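NTF2-like Protein (Anabaena variabilis ATCC 29413, PDB 3DMC) is of unknown function but belongs to the SnoaL-like family of NTF2-like proteins, whose cone-shaped fold commonly encloses a ligand-binding or catalytic pocket. Local coordinates at residues Trp30-Phe43 with Asn54-Ser68. Residues are numbered along the deposited sequence; the frame is centred on the assembly and turned at random.
Sequences WQKFLDMLTEDFTF and NVGKERAKEFFTYVS
Lys-57 NZ is gripped by two backbone carbonyls and a water. It donates to Leu-34 O at 2.9 Å and to Leu-37 O at 3.1 Å. The water passes the link on to Asp-35 OD1. A bend at chi3 (65°) turns the lysine tip toward these carbonyls. Leu-34 O also takes the N-H of Leu-37, which closes a type I turn, and the two donors reach it from opposite faces of its plane. Glu-39 OE2 adds a long salt bridge to the same ammonium and probably offsets its charge in part.

Strands 41-43 and 54-55 pair antiparallel, part of the hairpin at the edge of the curved NTF2-like sheet. Helix 57-68 follows directly, with Gly-56 as its N-cap. Gly-56 N bonds to Phe-41 O at 2.7 Å. Phe-43 O accepts both the backbone N and ND2 of Asn-54; ND2 also donates to Phe-50 O. The Asn-54 amide lies nearly flat on the Phe-43 ring, planes 12° apart, and Arg-59 NE holds its OD1 on a lone pair. Phe-43 CG sits between its backbone N and carbonyl carbon (chi1 61°), which swings the ring against the helix, where it meets Ala-60, with CE2 over the face of Phe-63.

Leu-34 fits as a knob among Lys-57, Ala-60, Lys-61 and Phe-64. Farther along the helix, the six-membered ring of Trp-30 forms an offset stack with Phe-64, centroids 4.4 Å apart. Phe-64 CB lies over the five-membered indole ring in a CH-pi contact. Trp-30 NE1 donates in its ring plane to Ser-68 OG at 3.0 Å. With an alanine at Trp-30, Phe-64 would probably lose its stacking partner and Ser-68 OG its indole donor. Phe-33 turns its edge to the face of the Phe-64 ring, in an offset edge-to-face pair.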
ATOM      1  N   TRP A  30     -18.560  -1.487  13.971  1.00 16.28           N
ATOM      2  CA  TRP A  30     -17.111  -1.696  14.096  1.00 15.30           C
ATOM      3  C   TRP A  30     -16.678  -2.477  15.350  1.00 16.94           C
ATOM      4  O   TRP A  30     -15.488  -2.751  15.523  1.00 14.19           O
ATOM      5  CB  TRP A  30     -16.393  -0.344  14.046  1.00 16.33           C
ATOM      6  CG  TRP A  30     -16.433   0.259  12.687  1.00 13.32           C
ATOM      7  CD1 TRP A  30     -17.295   1.209  12.228  1.00 10.70           C
ATOM      8  CD2 TRP A  30     -15.573  -0.064  11.595  1.00 15.31           C
ATOM      9  NE1 TRP A  30     -17.034   1.480  10.903  1.00 11.22           N
ATOM     10  CE2 TRP A  30     -15.973   0.721  10.500  1.00 17.69           C
ATOM     11  CE3 TRP A  30     -14.486  -0.930  11.445  1.00 13.07           C
ATOM     12  CZ2 TRP A  30     -15.318   0.665   9.275  1.00 13.24           C
ATOM     13  CZ3 TRP A  30     -13.844  -0.991  10.229  1.00 12.35           C
ATOM     14  CH2 TRP A  30     -14.261  -0.199   9.163  1.00 16.87           C
ATOM     15  N   GLN A  31     -17.622  -2.855  16.216  1.00 16.29           N
ATOM     16  CA  GLN A  31     -17.203  -3.473  17.489  1.00 16.19           C
ATOM     17  C   GLN A  31     -16.354  -4.725  17.308  1.00 12.03           C
ATOM     18  O   GLN A  31     -15.401  -4.958  18.049  1.00 13.55           O
ATOM     19  CB  GLN A  31     -18.382  -3.757  18.426  1.00 17.29           C
ATOM     20  CG  GLN A  31     -17.905  -3.937  19.857  1.00 18.78           C
ATOM     21  CD  GLN A  31     -17.110  -2.733  20.351  1.00 23.58           C
ATOM     22  OE1 GLN A  31     -17.586  -1.595  20.289  1.00 25.39           O
ATOM     23  NE2 GLN A  31     -15.895  -2.976  20.838  1.00 25.31           N
ATOM     24  N   LYS A  32     -16.674  -5.521  16.300  1.00 14.71           N
ATOM     25  CA  LYS A  32     -16.022  -6.823  16.128  1.00 15.47           C
ATOM     26  C   LYS A  32     -14.570  -6.583  15.721  1.00 12.67           C
ATOM     27  O   LYS A  32     -13.659  -7.253  16.198  1.00 14.25           O
ATOM     28  CB  LYS A  32     -16.767  -7.717  15.131  1.00 16.15           C
ATOM     29  CG  LYS A  32     -18.034  -8.304  15.727  1.00 19.77           C
ATOM     30  CD  LYS A  32     -18.452  -9.562  15.024  1.00 28.45           C
ATOM     31  CE  LYS A  32     -19.734 -10.147  15.633  1.00 36.82           C
ATOM     32  NZ  LYS A  32     -19.534 -10.620  17.035  1.00 39.91           N
ATOM     33  N   PHE A  33     -14.376  -5.600  14.839  1.00 12.48           N
ATOM     34  CA  PHE A  33     -13.017  -5.200  14.427  1.00 10.72           C
ATOM     35  C   PHE A  33     -12.237  -4.644  15.624  1.00 11.58           C
ATOM     36  O   PHE A  33     -11.100  -5.027  15.872  1.00 13.01           O
ATOM     37  CB  PHE A  33     -13.041  -4.184  13.265  1.00  9.77           C
ATOM     38  CG  PHE A  33     -11.684  -3.830  12.778  1.00 13.73           C
ATOM     39  CD1 PHE A  33     -10.907  -4.788  12.127  1.00  9.81           C
ATOM     40  CD2 PHE A  33     -11.170  -2.547  12.945  1.00 15.39           C
ATOM     41  CE1 PHE A  33      -9.637  -4.482  11.651  1.00  9.77           C
ATOM     42  CE2 PHE A  33      -9.902  -2.248  12.481  1.00 11.55           C
ATOM     43  CZ  PHE A  33      -9.132  -3.236  11.837  1.00 14.39           C
ATOM     44  N   LEU A  34     -12.866  -3.748  16.373  1.00 13.15           N
ATOM     45  CA  LEU A  34     -12.220  -3.094  17.512  1.00 13.19           C
ATOM     46  C   LEU A  34     -11.787  -4.107  18.570  1.00 13.71           C
ATOM     47  O   LEU A  34     -10.735  -3.983  19.196  1.00 13.58           O
ATOM     48  CB  LEU A  34     -13.164  -2.067  18.159  1.00 14.37           C
ATOM     49  CG  LEU A  34     -13.451  -0.798  17.368  1.00 16.90           C
ATOM     50  CD1 LEU A  34     -14.585  -0.014  18.004  1.00 13.81           C
ATOM     51  CD2 LEU A  34     -12.192   0.074  17.241  1.00 17.06           C
ATOM     52  N   ASP A  35     -12.614  -5.126  18.731  1.00 15.03           N
ATOM     53  CA  ASP A  35     -12.386  -6.129  19.767  1.00 15.97           C
ATOM     54  C   ASP A  35     -11.107  -6.919  19.457  1.00 18.09           C
ATOM     55  O   ASP A  35     -10.517  -7.578  20.326  1.00 19.45           O
ATOM     56  CB  ASP A  35     -13.587  -7.072  19.908  1.00 16.58           C
ATOM     57  CG  ASP A  35     -14.739  -6.447  20.685  1.00 19.15           C
ATOM     58  OD1 ASP A  35     -14.583  -5.352  21.256  1.00 20.73           O
ATOM     59  OD2 ASP A  35     -15.829  -7.068  20.724  1.00 23.53           O
HETATM   60  N   MSE A  36     -10.689  -6.858  18.199  1.00 16.32           N
HETATM   61  CA  MSE A  36      -9.519  -7.617  17.781  1.00 15.78           C
HETATM   62  C   MSE A  36      -8.260  -6.795  17.847  1.00 13.62           C
HETATM   63  O   MSE A  36      -7.184  -7.283  17.497  1.00 14.37           O
HETATM   64  CB  MSE A  36      -9.679  -8.147  16.364  1.00 17.08           C
HETATM   65  CG  MSE A  36     -10.334  -9.492  16.301  1.00 21.53           C
HETATM   66 SE   MSE A  36     -10.205  -9.909  14.464  0.75 23.34          SE
HETATM   67  CE  MSE A  36      -8.356 -10.606  14.380  1.00 16.98           C
ATOM     68  N   LEU A  37      -8.394  -5.553  18.296  1.00 12.32           N
ATOM     69  CA  LEU A  37      -7.237  -4.638  18.367  1.00 13.58           C
ATOM     70  C   LEU A  37      -6.582  -4.658  19.750  1.00 15.09           C
ATOM     71  O   LEU A  37      -7.256  -4.729  20.776  1.00 16.54           O
ATOM     72  CB  LEU A  37      -7.654  -3.205  17.986  1.00 14.98           C
ATOM     73  CG  LEU A  37      -8.521  -3.083  16.735  1.00  9.40           C
ATOM     74  CD1 LEU A  37      -8.846  -1.630  16.393  1.00 12.92           C
ATOM     75  CD2 LEU A  37      -7.798  -3.746  15.560  1.00  9.04           C
ATOM     76  N   THR A  38      -5.258  -4.595  19.753  1.00 15.90           N
ATOM     77  CA  THR A  38      -4.469  -4.552  20.988  1.00 14.15           C
ATOM     78  C   THR A  38      -4.649  -3.205  21.693  1.00 14.96           C
ATOM     79  O   THR A  38      -5.053  -2.204  21.104  1.00 14.21           O
ATOM     80  CB  THR A  38      -2.959  -4.798  20.738  1.00 12.74           C
ATOM     81  OG1 THR A  38      -2.445  -3.746  19.927  1.00 13.81           O
ATOM     82  CG2 THR A  38      -2.697  -6.144  20.128  1.00 16.22           C
ATOM     83  N   GLU A  39      -4.343  -3.171  22.985  1.00 15.38           N
ATOM     84  CA  GLU A  39      -4.555  -1.958  23.752  1.00 17.39           C
ATOM     85  C   GLU A  39      -3.646  -0.821  23.286  1.00 17.09           C
ATOM     86  O   GLU A  39      -3.962   0.358  23.468  1.00 19.29           O
ATOM     87  CB  GLU A  39      -4.347  -2.205  25.257  1.00 19.64           C
ATOM     88  CG  GLU A  39      -5.336  -3.211  25.849  1.00 28.80           C
ATOM     89  CD  GLU A  39      -6.791  -2.858  25.550  1.00 38.46           C
ATOM     90  OE1 GLU A  39      -7.217  -1.714  25.834  1.00 42.24           O
ATOM     91  OE2 GLU A  39      -7.518  -3.735  25.031  1.00 42.86           O
ATOM     92  N   ASP A  40      -2.517  -1.203  22.700  1.00 16.45           N
ATOM     93  CA  ASP A  40      -1.502  -0.243  22.229  1.00 15.56           C
ATOM     94  C   ASP A  40      -1.633  -0.030  20.718  1.00 13.72           C
ATOM     95  O   ASP A  40      -0.717   0.436  20.061  1.00 11.13           O
ATOM     96  CB  ASP A  40      -0.067  -0.652  22.589  1.00 14.84           C
ATOM     97  CG  ASP A  40       0.368  -1.963  21.965  1.00 14.73           C
ATOM     98  OD1 ASP A  40      -0.503  -2.770  21.543  1.00 15.34           O
ATOM     99  OD2 ASP A  40       1.590  -2.222  21.927  1.00 19.52           O
ATOM    100  N   PHE A  41      -2.807  -0.371  20.214  1.00 15.10           N
ATOM    101  CA  PHE A  41      -3.112  -0.241  18.775  1.00 14.39           C
ATOM    102  C   PHE A  41      -2.769   1.160  18.254  1.00 14.14           C
ATOM    103  O   PHE A  41      -3.130   2.159  18.874  1.00 16.17           O
ATOM    104  CB  PHE A  41      -4.599  -0.510  18.526  1.00 13.84           C
ATOM    105  CG  PHE A  41      -5.009  -0.365  17.083  1.00 13.08           C
ATOM    106  CD1 PHE A  41      -4.706  -1.355  16.171  1.00 12.45           C
ATOM    107  CD2 PHE A  41      -5.710   0.767  16.639  1.00 16.37           C
ATOM    108  CE1 PHE A  41      -5.103  -1.227  14.813  1.00 10.66           C
ATOM    109  CE2 PHE A  41      -6.120   0.894  15.290  1.00 12.33           C
ATOM    110  CZ  PHE A  41      -5.794  -0.116  14.389  1.00  9.72           C
ATOM    111  N   THR A  42      -2.081   1.225  17.111  1.00 12.06           N
ATOM    112  CA  THR A  42      -1.853   2.522  16.438  1.00  8.77           C
ATOM    113  C   THR A  42      -2.290   2.413  15.003  1.00 11.83           C
ATOM    114  O   THR A  42      -2.385   1.318  14.445  1.00 10.57           O
ATOM    115  CB  THR A  42      -0.387   2.950  16.417  1.00 14.53           C
ATOM    116  OG1 THR A  42       0.343   2.139  15.474  1.00 14.69           O
ATOM    117  CG2 THR A  42       0.239   2.882  17.796  1.00 13.54           C
ATOM    118  N   PHE A  43      -2.625   3.545  14.431  1.00 11.17           N
ATOM    119  CA  PHE A  43      -3.043   3.545  13.013  1.00 12.63           C
ATOM    120  C   PHE A  43      -2.545   4.806  12.364  1.00 11.99           C
ATOM    121  O   PHE A  43      -2.519   5.877  12.964  1.00 14.90           O
ATOM    122  CB  PHE A  43      -4.556   3.373  12.805  1.00 13.88           C
ATOM    123  CG  PHE A  43      -5.427   4.461  13.424  1.00 15.08           C
ATOM    124  CD1 PHE A  43      -5.691   4.477  14.789  1.00 14.41           C
ATOM    125  CD2 PHE A  43      -6.016   5.430  12.653  1.00 19.28           C
ATOM    126  CE1 PHE A  43      -6.500   5.458  15.341  1.00 15.81           C
ATOM    127  CE2 PHE A  43      -6.811   6.411  13.212  1.00 17.18           C
ATOM    128  CZ  PHE A  43      -7.051   6.409  14.562  1.00 15.56           C
ATOM    129  N   ASN A  54      -1.849   7.765  14.990  1.00 14.02           N
ATOM    130  CA  ASN A  54      -2.942   7.841  15.962  1.00 14.04           C
ATOM    131  C   ASN A  54      -2.796   6.716  16.935  1.00 14.26           C
ATOM    132  O   ASN A  54      -2.526   5.604  16.540  1.00 11.51           O
ATOM    133  CB  ASN A  54      -4.284   7.707  15.244  1.00 14.22           C
ATOM    134  CG  ASN A  54      -4.553   8.856  14.292  1.00 15.97           C
ATOM    135  OD1 ASN A  54      -5.176   9.830  14.659  1.00 15.74           O
ATOM    136  ND2 ASN A  54      -4.088   8.729  13.055  1.00 13.28           N
ATOM    137  N   VAL A  55      -2.983   7.005  18.225  1.00 13.87           N
ATOM    138  CA  VAL A  55      -2.679   6.009  19.251  1.00 15.85           C
ATOM    139  C   VAL A  55      -3.909   5.634  20.049  1.00 13.66           C
ATOM    140  O   VAL A  55      -4.670   6.490  20.484  1.00 14.82           O
ATOM    141  CB  VAL A  55      -1.562   6.548  20.201  1.00 18.14           C
ATOM    142  CG1 VAL A  55      -1.299   5.585  21.362  1.00 18.78           C
ATOM    143  CG2 VAL A  55      -0.288   6.821  19.409  1.00 15.69           C
ATOM    144  N   GLY A  56      -4.097   4.332  20.210  1.00 15.29           N
ATOM    145  CA  GLY A  56      -5.160   3.785  21.060  1.00 16.72           C
ATOM    146  C   GLY A  56      -6.527   3.511  20.482  1.00 17.30           C
ATOM    147  O   GLY A  56      -6.916   4.041  19.437  1.00 17.63           O
ATOM    148  N   LYS A  57      -7.277   2.683  21.215  1.00 16.26           N
ATOM    149  CA  LYS A  57      -8.568   2.145  20.741  1.00 16.13           C
ATOM    150  C   LYS A  57      -9.743   3.118  20.827  1.00 16.81           C
ATOM    151  O   LYS A  57     -10.686   3.020  20.064  1.00 17.56           O
ATOM    152  CB  LYS A  57      -8.923   0.831  21.445  1.00 16.55           C
ATOM    153  CG  LYS A  57      -7.983  -0.308  21.071  1.00 19.01           C
ATOM    154  CD  LYS A  57      -8.291  -1.586  21.817  1.00 18.61           C
ATOM    155  CE  LYS A  57      -9.633  -2.143  21.453  1.00 14.44           C
ATOM    156  NZ  LYS A  57      -9.821  -3.552  21.938  1.00 21.11           N
ATOM    157  N   GLU A  58      -9.664   4.067  21.744  1.00 17.21           N
ATOM    158  CA  GLU A  58     -10.690   5.125  21.820  1.00 18.77           C
ATOM    159  C   GLU A  58     -10.627   5.953  20.547  1.00 17.40           C
ATOM    160  O   GLU A  58     -11.636   6.270  19.929  1.00 16.87           O
ATOM    161  CB  GLU A  58     -10.463   6.062  22.999  1.00 20.71           C
ATOM    162  CG  GLU A  58     -10.552   5.387  24.358  1.00 27.64           C
ATOM    163  N   ARG A  59      -9.411   6.344  20.216  1.00 17.37           N
ATOM    164  CA  ARG A  59      -9.162   7.141  19.012  1.00 17.15           C
ATOM    165  C   ARG A  59      -9.507   6.320  17.750  1.00 15.38           C
ATOM    166  O   ARG A  59     -10.051   6.838  16.765  1.00 16.07           O
ATOM    167  CB  ARG A  59      -7.722   7.634  18.962  1.00 17.87           C
ATOM    168  CG  ARG A  59      -7.417   8.461  17.747  1.00 21.39           C
ATOM    169  CD  ARG A  59      -8.003   9.848  17.832  1.00 27.34           C
ATOM    170  NE  ARG A  59      -7.341  10.738  16.870  1.00 30.10           N
ATOM    171  CZ  ARG A  59      -7.819  11.915  16.478  1.00 31.12           C
ATOM    172  NH1 ARG A  59      -8.985  12.366  16.942  1.00 26.47           N
ATOM    173  NH2 ARG A  59      -7.140  12.622  15.589  1.00 27.25           N
ATOM    174  N   ALA A  60      -9.250   5.024  17.819  1.00 14.34           N
ATOM    175  CA  ALA A  60      -9.588   4.125  16.676  1.00 13.75           C
ATOM    176  C   ALA A  60     -11.096   4.141  16.441  1.00 15.98           C
ATOM    177  O   ALA A  60     -11.573   4.265  15.318  1.00 12.25           O
ATOM    178  CB  ALA A  60      -9.114   2.713  16.947  1.00 14.10           C
ATOM    179  N   LYS A  61     -11.849   4.035  17.520  1.00 14.03           N
ATOM    180  CA  LYS A  61     -13.316   4.083  17.417  1.00 15.12           C
ATOM    181  C   LYS A  61     -13.807   5.386  16.789  1.00 14.90           C
ATOM    182  O   LYS A  61     -14.711   5.414  15.943  1.00 14.26           O
ATOM    183  CB  LYS A  61     -13.984   3.892  18.783  1.00 17.07           C
ATOM    184  CG  LYS A  61     -15.475   3.797  18.634  1.00 18.98           C
ATOM    185  CD  LYS A  61     -16.160   3.151  19.815  1.00 24.82           C
ATOM    186  CE  LYS A  61     -17.670   3.076  19.571  1.00 26.68           C
ATOM    187  NZ  LYS A  61     -18.452   3.129  20.844  1.00 30.23           N
ATOM    188  N   GLU A  62     -13.178   6.474  17.182  1.00 13.55           N
ATOM    189  CA  GLU A  62     -13.555   7.780  16.641  1.00 15.45           C
ATOM    190  C   GLU A  62     -13.358   7.739  15.126  1.00 13.98           C
ATOM    191  O   GLU A  62     -14.229   8.103  14.346  1.00 15.15           O
ATOM    192  CB  GLU A  62     -12.717   8.883  17.250  1.00 18.00           C
ATOM    193  CG  GLU A  62     -12.921   8.980  18.760  1.00 26.81           C
ATOM    194  CD  GLU A  62     -12.060  10.039  19.432  1.00 32.35           C
ATOM    195  OE1 GLU A  62     -11.289  10.745  18.738  1.00 36.05           O
ATOM    196  OE2 GLU A  62     -12.171  10.155  20.669  1.00 43.74           O
ATOM    197  N   PHE A  63     -12.172   7.295  14.756  1.00 13.64           N
ATOM    198  CA  PHE A  63     -11.792   7.207  13.331  1.00 12.13           C
ATOM    199  C   PHE A  63     -12.798   6.367  12.510  1.00 12.09           C
ATOM    200  O   PHE A  63     -13.347   6.789  11.452  1.00 13.14           O
ATOM    201  CB  PHE A  63     -10.394   6.609  13.200  1.00 12.00           C
ATOM    202  CG  PHE A  63     -10.011   6.338  11.793  1.00 12.94           C
ATOM    203  CD1 PHE A  63      -9.848   7.379  10.907  1.00 17.22           C
ATOM    204  CD2 PHE A  63      -9.851   5.030  11.340  1.00 17.59           C
ATOM    205  CE1 PHE A  63      -9.493   7.141   9.593  1.00 17.53           C
ATOM    206  CE2 PHE A  63      -9.510   4.784  10.004  1.00 10.67           C
ATOM    207  CZ  PHE A  63      -9.320   5.853   9.146  1.00 18.44           C
ATOM    208  N   PHE A  64     -13.073   5.161  12.994  1.00 11.63           N
ATOM    209  CA  PHE A  64     -13.908   4.240  12.192  1.00 12.54           C
ATOM    210  C   PHE A  64     -15.364   4.739  12.125  1.00 12.56           C
ATOM    211  O   PHE A  64     -16.043   4.612  11.112  1.00 12.48           O
ATOM    212  CB  PHE A  64     -13.756   2.810  12.709  1.00 13.35           C
ATOM    213  CG  PHE A  64     -12.436   2.209  12.341  1.00 15.40           C
ATOM    214  CD1 PHE A  64     -12.090   2.065  11.002  1.00 10.62           C
ATOM    215  CD2 PHE A  64     -11.523   1.832  13.297  1.00 18.27           C
ATOM    216  CE1 PHE A  64     -10.854   1.513  10.631  1.00 11.05           C
ATOM    217  CE2 PHE A  64     -10.287   1.296  12.922  1.00 17.65           C
ATOM    218  CZ  PHE A  64      -9.964   1.144  11.583  1.00 16.57           C
ATOM    219  N   THR A  65     -15.811   5.348  13.218  1.00 12.52           N
ATOM    220  CA  THR A  65     -17.123   5.979  13.235  1.00 15.56           C
ATOM    221  C   THR A  65     -17.209   7.114  12.216  1.00 16.01           C
ATOM    222  O   THR A  65     -18.201   7.283  11.503  1.00 19.91           O
ATOM    223  CB  THR A  65     -17.471   6.519  14.632  1.00 13.64           C
ATOM    224  OG1 THR A  65     -17.482   5.428  15.561  1.00 16.57           O
ATOM    225  CG2 THR A  65     -18.804   7.195  14.611  1.00 17.91           C
ATOM    226  N   TYR A  66     -16.110   7.838  12.137  1.00 16.36           N
ATOM    227  CA  TYR A  66     -15.957   8.980  11.240  1.00 15.56           C
ATOM    228  C   TYR A  66     -15.998   8.502   9.810  1.00 18.87           C
ATOM    229  O   TYR A  66     -16.613   9.114   8.946  1.00 19.15           O
ATOM    230  CB  TYR A  66     -14.638   9.714  11.522  1.00 17.22           C
ATOM    231  CG  TYR A  66     -14.299  10.772  10.492  1.00 22.45           C
ATOM    232  CD1 TYR A  66     -15.093  11.908  10.357  1.00 28.48           C
ATOM    233  CD2 TYR A  66     -13.196  10.641   9.656  1.00 25.26           C
ATOM    234  CE1 TYR A  66     -14.804  12.885   9.417  1.00 32.19           C
ATOM    235  CE2 TYR A  66     -12.889  11.618   8.719  1.00 27.42           C
ATOM    236  CZ  TYR A  66     -13.699  12.737   8.600  1.00 35.21           C
ATOM    237  OH  TYR A  66     -13.419  13.718   7.665  1.00 35.99           O
ATOM    238  N   VAL A  67     -15.326   7.391   9.575  1.00 18.54           N
ATOM    239  CA  VAL A  67     -15.251   6.831   8.209  1.00 16.75           C
ATOM    240  C   VAL A  67     -16.661   6.536   7.741  1.00 18.24           C
ATOM    241  O   VAL A  67     -17.049   6.873   6.626  1.00 19.47           O
ATOM    242  CB  VAL A  67     -14.375   5.571   8.148  1.00 16.29           C
ATOM    243  CG1 VAL A  67     -14.694   4.756   6.851  1.00 13.88           C
ATOM    244  CG2 VAL A  67     -12.887   5.958   8.248  1.00 13.64           C
ATOM    245  N   SER A  68     -17.437   5.897   8.611  1.00 15.85           N
ATOM    246  CA  SER A  68     -18.784   5.424   8.248  1.00 17.39           C
ATOM    247  C   SER A  68     -19.874   6.518   8.256  1.00 19.91           C
ATOM    248  O   SER A  68     -20.917   6.371   7.639  1.00 18.78           O
ATOM    249  CB  SER A  68     -19.224   4.271   9.156  1.00 17.72           C
ATOM    250  OG  SER A  68     -18.475   3.095   8.888  1.00 15.42           O
TER
HETATM  251  O   HOH W   1     -17.590   0.656  22.204  1.00 36.05           O
HETATM  252  O   HOH W   2     -12.724  -3.444  22.075  1.00 23.05           O
HETATM  253  O   HOH W   3      -6.164   1.568  23.653  1.00 21.26           O